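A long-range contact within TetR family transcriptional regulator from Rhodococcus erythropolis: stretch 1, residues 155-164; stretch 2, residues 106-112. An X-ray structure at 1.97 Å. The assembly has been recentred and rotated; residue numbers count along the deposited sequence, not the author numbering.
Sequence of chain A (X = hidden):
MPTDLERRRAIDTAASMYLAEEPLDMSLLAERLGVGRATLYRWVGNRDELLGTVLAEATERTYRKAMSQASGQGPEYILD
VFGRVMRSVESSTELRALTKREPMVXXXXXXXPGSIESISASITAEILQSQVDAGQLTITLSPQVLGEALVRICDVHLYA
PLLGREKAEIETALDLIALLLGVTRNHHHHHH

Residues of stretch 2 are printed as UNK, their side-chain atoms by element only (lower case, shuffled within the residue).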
# COMPACT_ATOMS: atom_id res chain seq x y z
N ASP A 155 1.35 8.79 2.73
CA ASP A 155 2.34 7.78 3.02
C ASP A 155 3.54 8.18 3.89
O ASP A 155 3.91 7.40 4.79
CB ASP A 155 2.68 6.92 1.82
CG ASP A 155 3.31 7.61 0.63
OD1 ASP A 155 3.75 8.80 0.77
OD2 ASP A 155 3.39 6.96 -0.44
N VAL A 156 4.04 9.43 3.75
CA VAL A 156 5.16 9.91 4.59
C VAL A 156 4.75 10.01 6.07
O VAL A 156 5.62 9.95 6.94
CB VAL A 156 5.88 11.19 4.07
CG1 VAL A 156 6.68 10.88 2.80
CG2 VAL A 156 4.89 12.32 3.82
N HIS A 157 3.43 10.19 6.33
CA HIS A 157 2.90 10.28 7.69
C HIS A 157 2.69 8.90 8.24
O HIS A 157 3.07 8.65 9.39
CB HIS A 157 1.61 11.12 7.74
CG HIS A 157 1.87 12.57 7.52
ND1 HIS A 157 2.50 13.34 8.46
CD2 HIS A 157 1.64 13.33 6.42
CE1 HIS A 157 2.60 14.55 7.94
NE2 HIS A 157 2.08 14.60 6.72
N LEU A 158 2.11 7.99 7.44
CA LEU A 158 1.94 6.60 7.88
C LEU A 158 3.27 6.01 8.31
O LEU A 158 3.36 5.35 9.35
CB LEU A 158 1.29 5.77 6.77
CG LEU A 158 1.12 4.27 7.03
CD1 LEU A 158 0.40 3.99 8.36
CD2 LEU A 158 0.43 3.60 5.86
N TYR A 159 4.32 6.25 7.52
CA TYR A 159 5.65 5.70 7.76
C TYR A 159 6.62 6.67 8.43
O TYR A 159 7.82 6.44 8.33
CB TYR A 159 6.23 5.13 6.44
CG TYR A 159 5.33 4.14 5.76
CD1 TYR A 159 5.04 2.91 6.35
CD2 TYR A 159 4.74 4.42 4.53
CE1 TYR A 159 4.17 2.01 5.75
CE2 TYR A 159 3.86 3.53 3.92
CZ TYR A 159 3.60 2.31 4.53
OH TYR A 159 2.74 1.42 3.94
N ALA A 160 6.10 7.71 9.14
CA ALA A 160 6.89 8.73 9.85
C ALA A 160 8.00 8.16 10.77
O ALA A 160 9.08 8.75 10.75
CB ALA A 160 5.98 9.67 10.63
N PRO A 161 7.84 7.00 11.49
CA PRO A 161 8.97 6.48 12.29
C PRO A 161 10.21 6.09 11.48
O PRO A 161 11.31 6.20 12.00
CB PRO A 161 8.37 5.30 13.03
CG PRO A 161 6.90 5.49 12.98
CD PRO A 161 6.66 6.13 11.66
N LEU A 162 10.04 5.73 10.19
CA LEU A 162 11.17 5.40 9.31
C LEU A 162 11.91 6.63 8.83
O LEU A 162 13.03 6.52 8.33
CB LEU A 162 10.68 4.58 8.10
CG LEU A 162 10.11 3.21 8.46
CD1 LEU A 162 9.48 2.57 7.26
CD2 LEU A 162 11.19 2.30 9.11
N LEU A 163 11.27 7.79 8.96
CA LEU A 163 11.79 9.07 8.51
C LEU A 163 12.29 9.92 9.66
O LEU A 163 12.53 11.11 9.48
CB LEU A 163 10.73 9.80 7.65
CG LEU A 163 10.07 8.97 6.52
CD1 LEU A 163 8.92 9.71 5.88
CD2 LEU A 163 11.07 8.55 5.45
N GLY A 164 12.46 9.29 10.82
CA GLY A 164 13.00 9.95 12.01
C GLY A 164 12.01 10.45 13.05
O GLY A 164 12.42 11.07 14.04
N UNK A 106 12.55 -0.58 2.12
CA UNK A 106 11.14 -0.25 2.28
C UNK A 106 10.80 1.22 1.99
O UNK A 106 9.77 1.48 1.34
c UNK A 106 6.85 -1.13 3.05
c UNK A 106 9.10 -0.50 3.73
c UNK A 106 7.17 0.83 4.37
c UNK A 106 8.55 0.62 4.34
c UNK A 106 8.24 -1.36 3.06
c UNK A 106 10.59 -0.69 3.66
c UNK A 106 6.33 -0.04 3.71
N UNK A 107 11.64 2.18 2.44
CA UNK A 107 11.38 3.60 2.18
C UNK A 107 11.24 3.80 0.68
O UNK A 107 10.28 4.44 0.22
c UNK A 107 12.24 6.00 2.26
c UNK A 107 13.62 5.15 5.09
c UNK A 107 12.45 4.55 2.80
c UNK A 107 12.36 4.57 4.36
N UNK A 108 12.17 3.19 -0.09
CA UNK A 108 12.21 3.22 -1.55
C UNK A 108 10.97 2.61 -2.18
O UNK A 108 10.35 3.23 -3.04
n UNK A 108 14.85 1.22 -6.25
c UNK A 108 15.27 2.40 -5.43
c UNK A 108 13.50 2.55 -2.06
c UNK A 108 13.67 2.57 -3.57
c UNK A 108 15.07 2.19 -3.97
N UNK A 109 10.60 1.39 -1.78
CA UNK A 109 9.42 0.70 -2.33
C UNK A 109 8.07 1.39 -2.02
O UNK A 109 7.16 1.39 -2.85
c UNK A 109 10.39 -3.03 -1.66
c UNK A 109 10.65 -1.75 -3.76
c UNK A 109 9.39 -0.75 -1.82
c UNK A 109 10.55 -1.65 -2.25
N UNK A 110 7.96 1.99 -0.82
CA UNK A 110 6.73 2.63 -0.35
C UNK A 110 6.56 4.11 -0.66
O UNK A 110 5.43 4.55 -0.81
c UNK A 110 6.59 2.42 1.15
N UNK A 111 7.64 4.89 -0.61
CA UNK A 111 7.53 6.36 -0.71
C UNK A 111 8.12 7.02 -1.93
O UNK A 111 8.11 8.24 -2.04
c UNK A 111 7.97 7.01 0.59
s UNK A 111 7.56 7.23 3.29
c UNK A 111 6.93 6.84 1.68
c UNK A 111 8.52 5.71 3.69
N UNK A 112 8.61 6.21 -2.85
CA UNK A 112 9.11 6.63 -4.14
C UNK A 112 8.09 6.08 -5.13
O UNK A 112 7.57 4.99 -4.86
c UNK A 112 12.13 4.07 -6.77
c UNK A 112 11.16 6.45 -5.65
s UNK A 112 12.71 5.64 -5.99
c UNK A 112 10.48 5.97 -4.40

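Position 106 carries seven side-chain carbons, one leading into a closed ring of six, with no heteroatom. Its CA-to-CB bond points toward stretch 1, and two atoms of stretch 1 lie at the edge of the ring, near its plane: ring carbons of position 106 come within 3.5 Å of Tyr159 CE1 and 3.6 Å of Leu162 CD1. This is Phe106, with chi1 at -173° (t); the ring atoms concerned are CE2 and CD2, respectively. The ring centroids of Phe106 and Tyr159 are 5.0 Å apart and the planes meet at 76°, so the pair is edge-to-face, with the edge of Phe106 toward a face of Tyr159.

Position 107 has four carbons, forked at the first, one arm two carbons long. Its CA-to-CB bond points sideways, but the end of the side chain comes nearer: the tip of the longer arm of position 107 lies 3.6 Å from Leu162 O, the inner carbon of that arm 4.1 Å from Leu162 CB, and the short arm 4.2 Å from Leu163 CD2. The beta branch gives Ile107.

At position 108, four carbons in a row end in nitrogen, and the exposed side chain makes no contact with stretch 1; the composition is the signature of Lys108. Position 109 also has four carbons and no contact with stretch 1, but the fork is at the second, hence Leu109.

Position 110 has a single side-chain carbon. Its CB points toward stretch 1 and packs 4.0 Å from Tyr159 CE2. The carbonyl O of position 110 is 3.2 Å from Asp155 OD2, but both atoms are acceptors, so the proximity is not a hydrogen bond. One carbon defines Ala110.

Position 111 bears an unbranched chain of two carbons, sulfur and a terminal carbon. That terminal carbon of position 111 comes within 3.6 Å of Tyr159 CB, while its sulfur sits 3.8 Å from both Val156 CG1 and Leu163 CD1. The residue is Met111, with chi angles of -74°, 167° and -78° (m, t, m). Met111 SD is 5.4 Å from the Tyr159 ring centroid, 73° off the ring normal, an oblique sulfur-aromatic approach.

Position 112 repeats that composition, yet its CA-to-CB bond points away and its side chain makes no contact with stretch 1; it is Met112. Here the backbone leaves helical phi/psi, at -111°/149°.

The contact therefore works by apolar packing, with no hydrogen bond between the stretches and 418 Å² buried in total. The helical spacing of 106, 107, 110 and 111 gathers the four contacting residues on one side; Ala110 N to Phe106 O (2.9 Å) and Met111 N to Ile107 O (2.8 Å) are the supporting backbone hydrogen bonds. Met111 has the largest covered area, 101 Å², and Tyr159 touches Phe106, Ala110 and Met111, linking successive turns of the helix.

Stretch 2 (106-112) FIKLAMM
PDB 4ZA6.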